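PDB 2FM8: surface presentation of antigens protein SpaK from Salmonella typhimurium, which acts as a homodimeric type III secretion chaperone that stores effectors such as SipA in the bacterial cytoplasm and keeps them ready for secretion into host cells. Local coordinates for residues Ala13-Ser17 with Phe115-Asn120; Leu37-Ile43 with Phe122-Glu127; Val52-Leu58 with Leu98-Val104; Glu72-Ile77 with Val128-Leu133. One frame throughout, in Å; residues are numbered along the deposited sequence.

Contact 1: Ala13-Ser17 with Phe115-Asn120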
# COMPACT_ATOMS: atom_id res chain seq x y z
N ALA A 13 18.27 17.19 26.07
CA ALA A 13 16.88 17.41 25.63
C ALA A 13 15.86 17.05 26.70
O ALA A 13 14.84 17.73 26.85
CB ALA A 13 16.59 16.62 24.35
N LEU A 14 16.12 15.95 27.41
CA LEU A 14 15.20 15.48 28.43
C LEU A 14 15.23 16.40 29.62
O LEU A 14 14.20 16.61 30.26
CB LEU A 14 15.53 14.05 28.84
CG LEU A 14 15.31 12.99 27.75
CD1 LEU A 14 15.83 11.65 28.28
CD2 LEU A 14 13.85 12.88 27.31
N GLU A 15 16.40 17.00 29.89
CA GLU A 15 16.51 18.02 30.92
C GLU A 15 15.72 19.25 30.55
O GLU A 15 14.94 19.72 31.37
CB GLU A 15 17.98 18.40 31.16
CG GLU A 15 18.18 19.30 32.39
CD GLU A 15 19.66 19.56 32.69
OE1 GLU A 15 20.48 19.54 31.72
OE2 GLU A 15 20.00 19.79 33.87
N VAL A 16 15.91 19.76 29.33
CA VAL A 16 15.08 20.88 28.82
C VAL A 16 13.56 20.57 28.99
O VAL A 16 12.77 21.44 29.35
CB VAL A 16 15.36 21.18 27.31
CG1 VAL A 16 14.33 22.17 26.70
CG2 VAL A 16 16.78 21.69 27.10
N SER A 17 13.18 19.33 28.74
CA SER A 17 11.77 18.91 28.80
C SER A 17 11.25 18.82 30.23
O SER A 17 10.04 18.73 30.43
CB SER A 17 11.58 17.55 28.12
OG SER A 17 11.87 17.66 26.75
N PHE A 115 17.00 19.63 19.99
CA PHE A 115 16.68 18.21 19.95
C PHE A 115 15.41 17.90 20.75
O PHE A 115 14.66 17.01 20.38
CB PHE A 115 17.86 17.34 20.38
CG PHE A 115 17.70 15.89 20.00
CD1 PHE A 115 17.51 15.53 18.67
CD2 PHE A 115 17.69 14.89 20.98
CE1 PHE A 115 17.34 14.20 18.31
CE2 PHE A 115 17.53 13.56 20.63
CZ PHE A 115 17.34 13.21 19.30
N SER A 116 15.19 18.64 21.84
CA SER A 116 13.97 18.54 22.64
C SER A 116 12.74 18.85 21.81
O SER A 116 11.74 18.19 21.95
CB SER A 116 14.03 19.47 23.85
OG SER A 116 12.98 19.22 24.78
N THR A 117 12.83 19.84 20.93
CA THR A 117 11.74 20.15 20.01
C THR A 117 11.40 18.95 19.13
O THR A 117 10.22 18.62 18.93
CB THR A 117 12.08 21.38 19.14
OG1 THR A 117 12.14 22.54 19.99
CG2 THR A 117 11.05 21.60 18.03
N ALA A 118 12.44 18.30 18.60
CA ALA A 118 12.26 17.10 17.80
C ALA A 118 11.65 15.95 18.61
O ALA A 118 10.77 15.27 18.13
CB ALA A 118 13.60 16.66 17.18
N LEU A 119 12.16 15.70 19.82
CA LEU A 119 11.65 14.59 20.62
C LEU A 119 10.21 14.77 21.08
O LEU A 119 9.43 13.82 21.09
CB LEU A 119 12.51 14.33 21.87
CG LEU A 119 13.86 13.63 21.73
CD1 LEU A 119 14.58 13.55 23.12
CD2 LEU A 119 13.71 12.27 21.15
N ASN A 120 9.87 15.99 21.51
CA ASN A 120 8.51 16.28 21.97
C ASN A 120 7.54 16.29 20.79
O ASN A 120 6.39 15.85 20.92
CB ASN A 120 8.50 17.61 22.70
CG ASN A 120 9.08 17.50 24.11
OD1 ASN A 120 8.47 16.90 25.00
ND2 ASN A 120 10.26 18.05 24.30
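At the apolar centre lies Ala13, whose CB sits 3.9 Å from Phe115 CD2, 3.9 Å from Leu119 CD1 and 3.9 Å from Ser116 CB. So small a side chain lets the backbones close up locally, with Ala13 CA only 4.3 Å from Ser116 CA and the axes 8.7 Å apart at a crossing angle of -76°. Leu14 reaches in from the flank, its CD2 4.3 Å from Leu119 CD1. The pair joins the first and last helices, 6-17 and 112-132, of the α-β-β-β-α-β-β-α class I chaperone fold; Phe115 and Leu119 also rest on Ile45 and Ile54 of the sheet. Farther out the contact turns polar. Ser116 OG lies 3.2 Å from Ala13 O and 2.7 Å from Ser17 OG, both within reach of its one proton. Asn120 ND2 donates to Ser17 OG (3.0 Å, 167°) and to Ser116 O of its own helix (2.8 Å), while Asn120 OD1 is hydrogen-bonded to Thr3 of the SipA chain.

Contact 2: Leu37-Ile43 with Phe122-Glu127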
# COMPACT_ATOMS: atom_id res chain seq x y z
N LEU A 37 7.46 4.63 27.89
CA LEU A 37 6.40 5.58 28.14
C LEU A 37 5.17 4.94 28.75
O LEU A 37 4.88 3.77 28.53
CB LEU A 37 5.98 6.23 26.81
CG LEU A 37 7.05 6.99 26.04
CD1 LEU A 37 6.47 7.46 24.72
CD2 LEU A 37 7.58 8.17 26.85
N PHE A 38 4.42 5.77 29.47
CA PHE A 38 3.29 5.39 30.28
C PHE A 38 2.21 4.56 29.52
O PHE A 38 1.85 3.46 29.96
CB PHE A 38 2.71 6.67 30.91
CG PHE A 38 1.50 6.45 31.77
CD1 PHE A 38 1.65 6.04 33.09
CD2 PHE A 38 0.24 6.66 31.28
CE1 PHE A 38 0.55 5.85 33.90
CE2 PHE A 38 -0.89 6.44 32.08
CZ PHE A 38 -0.72 6.05 33.39
N ALA A 39 1.73 5.04 28.39
CA ALA A 39 0.66 4.28 27.67
C ALA A 39 0.89 4.22 26.19
O ALA A 39 -0.04 3.96 25.47
CB ALA A 39 -0.73 4.91 27.94
N LEU A 40 2.13 4.46 25.75
CA LEU A 40 2.48 4.56 24.36
C LEU A 40 3.66 3.64 24.02
O LEU A 40 4.45 3.26 24.90
CB LEU A 40 2.89 5.99 24.02
CG LEU A 40 1.78 7.03 24.09
CD1 LEU A 40 2.36 8.43 23.93
CD2 LEU A 40 0.73 6.76 23.01
N PRO A 41 3.79 3.32 22.74
CA PRO A 41 4.98 2.58 22.34
C PRO A 41 6.25 3.34 22.73
O PRO A 41 6.26 4.57 22.74
CB PRO A 41 4.84 2.51 20.82
CG PRO A 41 3.37 2.70 20.56
CD PRO A 41 2.93 3.64 21.60
N SER A 42 7.30 2.59 23.05
CA SER A 42 8.59 3.17 23.31
C SER A 42 9.21 3.91 22.09
O SER A 42 9.04 3.53 20.94
CB SER A 42 9.55 2.10 23.85
OG SER A 42 8.98 1.49 25.01
N ILE A 43 9.89 5.02 22.39
CA ILE A 43 10.63 5.79 21.41
C ILE A 43 12.11 5.35 21.40
O ILE A 43 12.78 5.31 22.45
CB ILE A 43 10.49 7.27 21.71
CG1 ILE A 43 9.02 7.67 21.65
CG2 ILE A 43 11.40 8.12 20.77
CD1 ILE A 43 8.71 9.12 22.04
N PHE A 122 7.97 14.47 18.05
CA PHE A 122 7.80 13.05 17.77
C PHE A 122 6.81 12.43 18.73
O PHE A 122 5.95 11.68 18.31
CB PHE A 122 9.12 12.28 17.80
CG PHE A 122 8.99 10.89 17.24
CD1 PHE A 122 9.24 10.64 15.90
CD2 PHE A 122 8.59 9.83 18.05
CE1 PHE A 122 9.08 9.35 15.37
CE2 PHE A 122 8.45 8.55 17.53
CZ PHE A 122 8.69 8.32 16.19
N TYR A 123 6.93 12.72 20.01
CA TYR A 123 5.93 12.26 20.98
C TYR A 123 4.49 12.60 20.56
O TYR A 123 3.59 11.75 20.62
CB TYR A 123 6.24 12.86 22.37
CG TYR A 123 5.32 12.38 23.47
CD1 TYR A 123 5.61 11.23 24.20
CD2 TYR A 123 4.15 13.07 23.76
CE1 TYR A 123 4.75 10.78 25.19
CE2 TYR A 123 3.27 12.62 24.77
CZ TYR A 123 3.59 11.48 25.48
OH TYR A 123 2.74 11.03 26.49
N ASN A 124 4.26 13.86 20.19
CA ASN A 124 2.96 14.30 19.74
C ASN A 124 2.45 13.43 18.56
O ASN A 124 1.31 12.94 18.56
CB ASN A 124 3.03 15.75 19.24
CG ASN A 124 3.00 16.77 20.32
OD1 ASN A 124 2.68 16.51 21.47
ND2 ASN A 124 3.33 18.00 19.94
N TYR A 125 3.30 13.23 17.57
CA TYR A 125 2.90 12.40 16.42
C TYR A 125 2.73 10.96 16.78
O TYR A 125 1.86 10.28 16.25
CB TYR A 125 3.88 12.51 15.26
CG TYR A 125 3.90 13.84 14.60
CD1 TYR A 125 2.86 14.28 13.78
CD2 TYR A 125 5.00 14.66 14.77
CE1 TYR A 125 2.96 15.55 13.14
CE2 TYR A 125 5.09 15.89 14.17
CZ TYR A 125 4.09 16.33 13.38
OH TYR A 125 4.30 17.59 12.83
N LEU A 126 3.56 10.45 17.67
CA LEU A 126 3.36 9.09 18.15
C LEU A 126 1.96 8.89 18.75
O LEU A 126 1.33 7.90 18.49
CB LEU A 126 4.45 8.69 19.16
CG LEU A 126 4.24 7.29 19.78
CD1 LEU A 126 4.35 6.19 18.71
CD2 LEU A 126 5.25 7.01 20.85
N GLU A 127 1.50 9.83 19.58
CA GLU A 127 0.15 9.78 20.11
C GLU A 127 -0.89 9.70 19.01
O GLU A 127 -1.78 8.87 19.04
CB GLU A 127 -0.18 11.00 20.99
CG GLU A 127 -0.10 10.71 22.41
CD GLU A 127 -0.42 11.91 23.32
OE1 GLU A 127 -1.26 11.71 24.23
OE2 GLU A 127 0.16 13.00 23.14
O HOH W 1 1.97 8.04 27.51
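Leu37, the last residue of strand 32-37, starts the contact by placing CD1 3.8 Å from Tyr123 CE1, near the plane of that ring, and 4.1 Å from Leu126 CD2. Its backbone also pairs with an antiparallel strand of the SipA chain, so the sheet runs on into the bound effector. At the turn, Ala39 N donates to a water at 3.1 Å, and the same water is 3.3 Å from Tyr123 OH, a bridge in place of any direct hydrogen bond between the segments. Leu40 then swings inward: its CD1 lies 3.6 Å from Tyr123 CE1 and 3.7 Å from Glu127 CG, its CB 4.1 Å from Leu126 CD2. The segment is the connection between the first two strands of the chaperone sheet, laid against the C-terminal helix 112-132. It wraps round Leu126 CD2, an apolar knob touched by Leu37, Leu40, Pro41 and Ile43. Pro41 brings its carbonyl O to 3.2 Å from Leu126 CD2 and its CG to 4.1 Å from Leu126 CD1. Entering strand 43-48, Ile43 extends CG1 to 3.9 Å from Leu126 CD2 and CD1 to 4.1 Å from Phe122 CD2, at the edge of that ring.

Contact 3: Val52-Leu58 with Leu98-Val104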
# COMPACT_ATOMS: atom_id res chain seq x y z
N VAL A 52 20.80 10.61 12.32
CA VAL A 52 20.06 10.39 13.55
C VAL A 52 18.59 10.06 13.26
O VAL A 52 17.88 10.83 12.62
CB VAL A 52 20.17 11.57 14.49
CG1 VAL A 52 19.34 11.32 15.74
CG2 VAL A 52 21.64 11.78 14.87
N TRP A 53 18.16 8.89 13.73
CA TRP A 53 16.80 8.45 13.59
C TRP A 53 16.05 8.38 14.93
O TRP A 53 16.56 7.89 15.93
CB TRP A 53 16.77 7.05 12.98
CG TRP A 53 17.17 6.95 11.55
CD1 TRP A 53 18.42 6.75 11.08
CD2 TRP A 53 16.31 7.00 10.40
NE1 TRP A 53 18.41 6.68 9.72
CE2 TRP A 53 17.12 6.82 9.27
CE3 TRP A 53 14.93 7.16 10.22
CZ2 TRP A 53 16.61 6.81 7.97
CZ3 TRP A 53 14.42 7.16 8.92
CH2 TRP A 53 15.25 6.98 7.82
N ILE A 54 14.80 8.85 14.91
CA ILE A 54 13.87 8.63 16.03
C ILE A 54 12.77 7.75 15.46
O ILE A 54 12.25 8.05 14.37
CB ILE A 54 13.27 9.96 16.54
CG1 ILE A 54 14.36 10.90 17.04
CG2 ILE A 54 12.24 9.73 17.68
CD1 ILE A 54 13.85 12.36 17.18
N TRP A 55 12.41 6.68 16.15
CA TRP A 55 11.34 5.83 15.64
C TRP A 55 10.60 5.09 16.74
O TRP A 55 11.03 5.08 17.88
CB TRP A 55 11.86 4.87 14.58
CG TRP A 55 12.49 3.61 15.09
CD1 TRP A 55 11.88 2.37 15.26
CD2 TRP A 55 13.84 3.44 15.47
NE1 TRP A 55 12.79 1.46 15.71
CE2 TRP A 55 14.00 2.08 15.86
CE3 TRP A 55 14.94 4.29 15.51
CZ2 TRP A 55 15.21 1.57 16.28
CZ3 TRP A 55 16.13 3.79 15.93
CH2 TRP A 55 16.27 2.44 16.31
N ALA A 56 9.48 4.52 16.36
CA ALA A 56 8.65 3.72 17.25
C ALA A 56 7.88 2.70 16.43
O ALA A 56 7.35 3.02 15.37
CB ALA A 56 7.67 4.60 18.01
N GLN A 57 7.83 1.47 16.92
CA GLN A 57 6.84 0.49 16.44
C GLN A 57 5.47 0.81 16.97
O GLN A 57 5.32 1.24 18.11
CB GLN A 57 7.25 -0.91 16.87
CG GLN A 57 8.49 -1.39 16.18
CD GLN A 57 8.95 -2.73 16.70
OE1 GLN A 57 8.21 -3.40 17.43
NE2 GLN A 57 10.16 -3.14 16.31
N LEU A 58 4.44 0.62 16.14
CA LEU A 58 3.13 1.13 16.47
C LEU A 58 2.15 0.09 16.99
O LEU A 58 0.99 0.43 17.22
CB LEU A 58 2.54 1.88 15.28
CG LEU A 58 3.27 3.15 14.86
CD1 LEU A 58 2.72 3.64 13.54
CD2 LEU A 58 3.18 4.23 15.93
N LEU A 98 3.93 -1.86 12.03
CA LEU A 98 4.18 -0.59 11.39
C LEU A 98 5.09 0.29 12.26
O LEU A 98 4.91 0.38 13.49
CB LEU A 98 2.87 0.14 11.14
CG LEU A 98 2.98 1.37 10.23
CD1 LEU A 98 3.32 0.97 8.80
CD2 LEU A 98 1.61 2.06 10.27
N THR A 99 6.02 0.97 11.61
CA THR A 99 6.99 1.82 12.30
C THR A 99 6.88 3.28 11.84
O THR A 99 6.76 3.57 10.65
CB THR A 99 8.40 1.23 12.08
OG1 THR A 99 8.44 -0.06 12.72
CG2 THR A 99 9.44 2.06 12.75
N LEU A 100 6.86 4.20 12.80
CA LEU A 100 6.90 5.62 12.51
C LEU A 100 8.34 6.08 12.70
O LEU A 100 8.94 5.79 13.73
CB LEU A 100 5.99 6.39 13.47
CG LEU A 100 5.92 7.92 13.26
CD1 LEU A 100 5.24 8.20 11.89
CD2 LEU A 100 5.17 8.61 14.41
N LYS A 101 8.88 6.81 11.74
CA LYS A 101 10.32 7.12 11.74
C LYS A 101 10.54 8.57 11.34
O LYS A 101 9.90 9.06 10.40
CB LYS A 101 11.09 6.28 10.70
CG LYS A 101 10.83 4.81 10.69
CD LYS A 101 11.82 4.07 9.75
CE LYS A 101 11.60 4.29 8.27
NZ LYS A 101 12.60 3.48 7.35
N ALA A 102 11.47 9.21 12.02
CA ALA A 102 11.93 10.54 11.67
C ALA A 102 13.44 10.49 11.42
O ALA A 102 14.21 10.10 12.31
CB ALA A 102 11.63 11.50 12.80
N LEU A 103 13.85 10.83 10.20
CA LEU A 103 15.24 11.08 9.91
C LEU A 103 15.43 12.52 10.28
O LEU A 103 15.01 13.41 9.58
CB LEU A 103 15.54 10.86 8.41
CG LEU A 103 16.95 11.20 7.94
CD1 LEU A 103 17.96 10.39 8.69
CD2 LEU A 103 17.09 10.97 6.45
N VAL A 104 16.07 12.76 11.42
CA VAL A 104 16.13 14.10 11.98
C VAL A 104 17.02 15.05 11.17
O VAL A 104 18.17 14.72 10.86
CB VAL A 104 16.66 14.08 13.41
CG1 VAL A 104 16.60 15.47 14.01
CG2 VAL A 104 15.87 13.09 14.27
O HOH W 2 20.20 13.11 11.03
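Backbone hydrogen bonds define the pairing of strands 51-57 and 97-103, whose short segments run antiparallel at 166° with axes 4.6 Å apart. Ile54 and Ala102 form a hydrogen-bonded pair (Ile54 N to Ala102 O 2.9 Å, Ala102 N to Ile54 O 2.7 Å), as do Ala56 and Leu100 (Ala56 N to Leu100 O 3.0 Å, Leu100 N to Ala56 O 2.9 Å). Val104 N to Val52 O (2.9 Å) and Leu58 N to Leu98 O (2.7 Å) extend the ladder at its ends, and a water joins Val52 N (2.9 Å) to Val104 O (2.6 Å). At the non-hydrogen-bonded pairs, CA-H...O contacts such as Trp55 CA to Leu100 O (3.1 Å) fill in between.

Aromatic packing marks the face with Trp53, Trp55 and Lys101. Leu103 CB stands 3.9 Å above the centroid of the Trp53 six-membered ring, 13° off its normal, a CH-pi contact; Trp55 CD1 meets Thr99 CG2 at 3.5 Å.

Aliphatic contacts include Ile54 CD1 to Val104 CG2 (3.6 Å) and Leu58 CD1 to Leu98 CD2 (3.8 Å). Because side chains alternate, aliphatic Ile54, Ala56, Leu100 and Ala102 lie on the face under helix 112-132 and Trp53, Trp55, Thr99, Lys101 and Leu103 on the other. The latter meets Leu20 of the SipA chain (Trp53, Trp55, Lys101) and Gly86 of the second subunit (Trp53, Leu103), consistent with a surface shared by effector and dimer partner.

Contact 4: Glu72-Ile77 with Val128-Leu133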
# COMPACT_ATOMS: atom_id res chain seq x y z
N GLU A 72 -6.42 8.07 6.42
CA GLU A 72 -6.19 8.92 7.58
C GLU A 72 -4.69 9.01 7.91
O GLU A 72 -4.17 10.06 8.30
CB GLU A 72 -7.02 8.41 8.77
CG GLU A 72 -6.69 9.09 10.10
CD GLU A 72 -7.63 8.62 11.23
OE1 GLU A 72 -8.74 8.19 10.94
OE2 GLU A 72 -7.24 8.68 12.40
N ILE A 73 -3.99 7.90 7.76
CA ILE A 73 -2.57 7.87 8.03
C ILE A 73 -1.81 8.70 7.01
O ILE A 73 -0.96 9.51 7.36
CB ILE A 73 -2.06 6.41 8.10
CG1 ILE A 73 -2.61 5.73 9.38
CG2 ILE A 73 -0.54 6.32 8.03
CD1 ILE A 73 -2.00 6.23 10.70
N LEU A 74 -2.16 8.54 5.74
CA LEU A 74 -1.54 9.34 4.69
C LEU A 74 -1.78 10.87 4.85
O LEU A 74 -0.85 11.66 4.66
CB LEU A 74 -1.99 8.85 3.33
CG LEU A 74 -1.00 8.32 2.30
CD1 LEU A 74 0.30 7.79 2.82
CD2 LEU A 74 -1.71 7.32 1.41
N MET A 75 -3.00 11.27 5.19
CA MET A 75 -3.29 12.68 5.46
C MET A 75 -2.42 13.21 6.57
O MET A 75 -1.89 14.33 6.48
CB MET A 75 -4.72 12.90 5.95
CG MET A 75 -5.82 12.35 5.10
SD MET A 75 -6.85 13.69 4.47
CE MET A 75 -5.59 13.84 3.21
N THR A 76 -2.30 12.42 7.64
CA THR A 76 -1.43 12.77 8.74
C THR A 76 0.04 12.96 8.28
O THR A 76 0.69 13.94 8.62
CB THR A 76 -1.54 11.75 9.90
OG1 THR A 76 -2.92 11.46 10.18
CG2 THR A 76 -0.90 12.31 11.15
N ILE A 77 0.57 11.99 7.55
CA ILE A 77 1.91 12.09 6.96
C ILE A 77 2.06 13.39 6.12
O ILE A 77 3.03 14.17 6.29
CB ILE A 77 2.22 10.81 6.09
CG1 ILE A 77 2.49 9.57 6.99
CG2 ILE A 77 3.41 11.00 5.19
CD1 ILE A 77 3.75 9.67 7.84
N VAL A 128 -0.76 10.60 18.05
CA VAL A 128 -1.72 10.70 16.97
C VAL A 128 -1.72 9.47 16.06
O VAL A 128 -2.78 8.92 15.75
CB VAL A 128 -1.48 12.06 16.24
CG1 VAL A 128 -1.97 12.06 14.89
CG2 VAL A 128 -2.11 13.19 17.08
N PHE A 129 -0.54 9.05 15.61
CA PHE A 129 -0.48 7.87 14.73
C PHE A 129 -0.94 6.61 15.48
O PHE A 129 -1.70 5.84 14.94
CB PHE A 129 0.94 7.65 14.20
CG PHE A 129 1.28 8.47 12.98
CD1 PHE A 129 1.16 7.95 11.73
CD2 PHE A 129 1.77 9.76 13.12
CE1 PHE A 129 1.47 8.70 10.59
CE2 PHE A 129 2.09 10.53 12.01
CZ PHE A 129 1.93 10.01 10.74
N SER A 130 -0.50 6.41 16.72
CA SER A 130 -0.91 5.20 17.44
C SER A 130 -2.44 5.15 17.66
O SER A 130 -3.07 4.10 17.50
CB SER A 130 -0.09 5.04 18.75
OG SER A 130 -0.50 5.95 19.74
N ARG A 131 -3.05 6.30 17.97
CA ARG A 131 -4.51 6.37 18.10
C ARG A 131 -5.23 6.18 16.78
O ARG A 131 -6.30 5.55 16.74
CB ARG A 131 -4.92 7.72 18.76
CG ARG A 131 -4.53 7.82 20.22
CD ARG A 131 -4.54 9.22 20.74
NE ARG A 131 -4.39 9.23 22.19
CZ ARG A 131 -4.85 10.18 23.00
NH1 ARG A 131 -5.47 11.26 22.52
NH2 ARG A 131 -4.73 10.03 24.30
N SER A 132 -4.69 6.70 15.69
CA SER A 132 -5.29 6.43 14.38
C SER A 132 -5.26 4.93 14.03
O SER A 132 -6.05 4.49 13.19
CB SER A 132 -4.62 7.20 13.24
OG SER A 132 -4.88 8.58 13.31
N LEU A 133 -4.34 4.17 14.62
CA LEU A 133 -4.21 2.72 14.35
C LEU A 133 -4.80 1.84 15.43
O LEU A 133 -4.56 0.64 15.47
CB LEU A 133 -2.77 2.36 14.11
CG LEU A 133 -2.26 2.91 12.78
CD1 LEU A 133 -0.76 2.98 12.82
CD2 LEU A 133 -2.72 2.10 11.58
O HOH W 3 -3.69 11.01 12.61
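Two bumps interlock where helix 62-78 passes helix 112-132. The Phe129 ring enters the hollow between Ile73, Thr76 and Ile77, one turn of the facing helix: its CD1 is 3.7 Å from Ile73 CD1, its CE2 3.6 Å from Thr76 CG2 and its CZ 3.4 Å from Ile77 CD1. In return, the tip of Ile73 fills a recess edged by Phe129, Ser132 and Leu133, with Ile73 CD1 3.8 Å from Ser132 CB and 3.9 Å from Leu133 CG. The axes are 10.5 Å apart, and these long side chains bridge that separation. Thr76 CG2 against Val128 CG1 (3.9 Å) closes the seam on one flank. Beside it Ser132 OG donates a short 2.5 Å hydrogen bond to Glu72 OE2, and a water donates to both Thr76 OG1 (2.6 Å) and Ser132 OG (2.8 Å), plugging the gap between the hydroxyls; Thr76 OG1 itself donates to Glu72 O at 2.7 Å. Phe129 reaches Leu100 of the sheet as well, while Leu74 packs on Leu74 of the second subunit. This antiparallel pair, 169° between directions, joins the central and C-terminal helices of the class I secretion chaperone fold, with the central one at the homodimer interface.

How the contacts relate
Helix 112-132 is the common thread, supplying one side of contacts 1, 2 and 4 in succession, whereas contact 3 is the strand pair, 51-57 and 97-103, on which it rests. Contacts 1 and 4 lie at its two ends, with centres about 23 Å apart and no touch. Ile54 of contact 3 meets both neighbours: Ile54 CD1 is 4.0 Å from Leu119 CD2 of contact 1, and Ile54 CG2 is 3.5 Å from Phe122 CG of contact 2. Leu100 CD2 lies 3.8 Å from Phe129 CD2 of contact 4, and Leu40 CD2 of contact 2 is 3.6 Å from Ser130 OG. SipA borders contacts 1, 2 and 3, while the second subunit adjoins contacts 3 and 4.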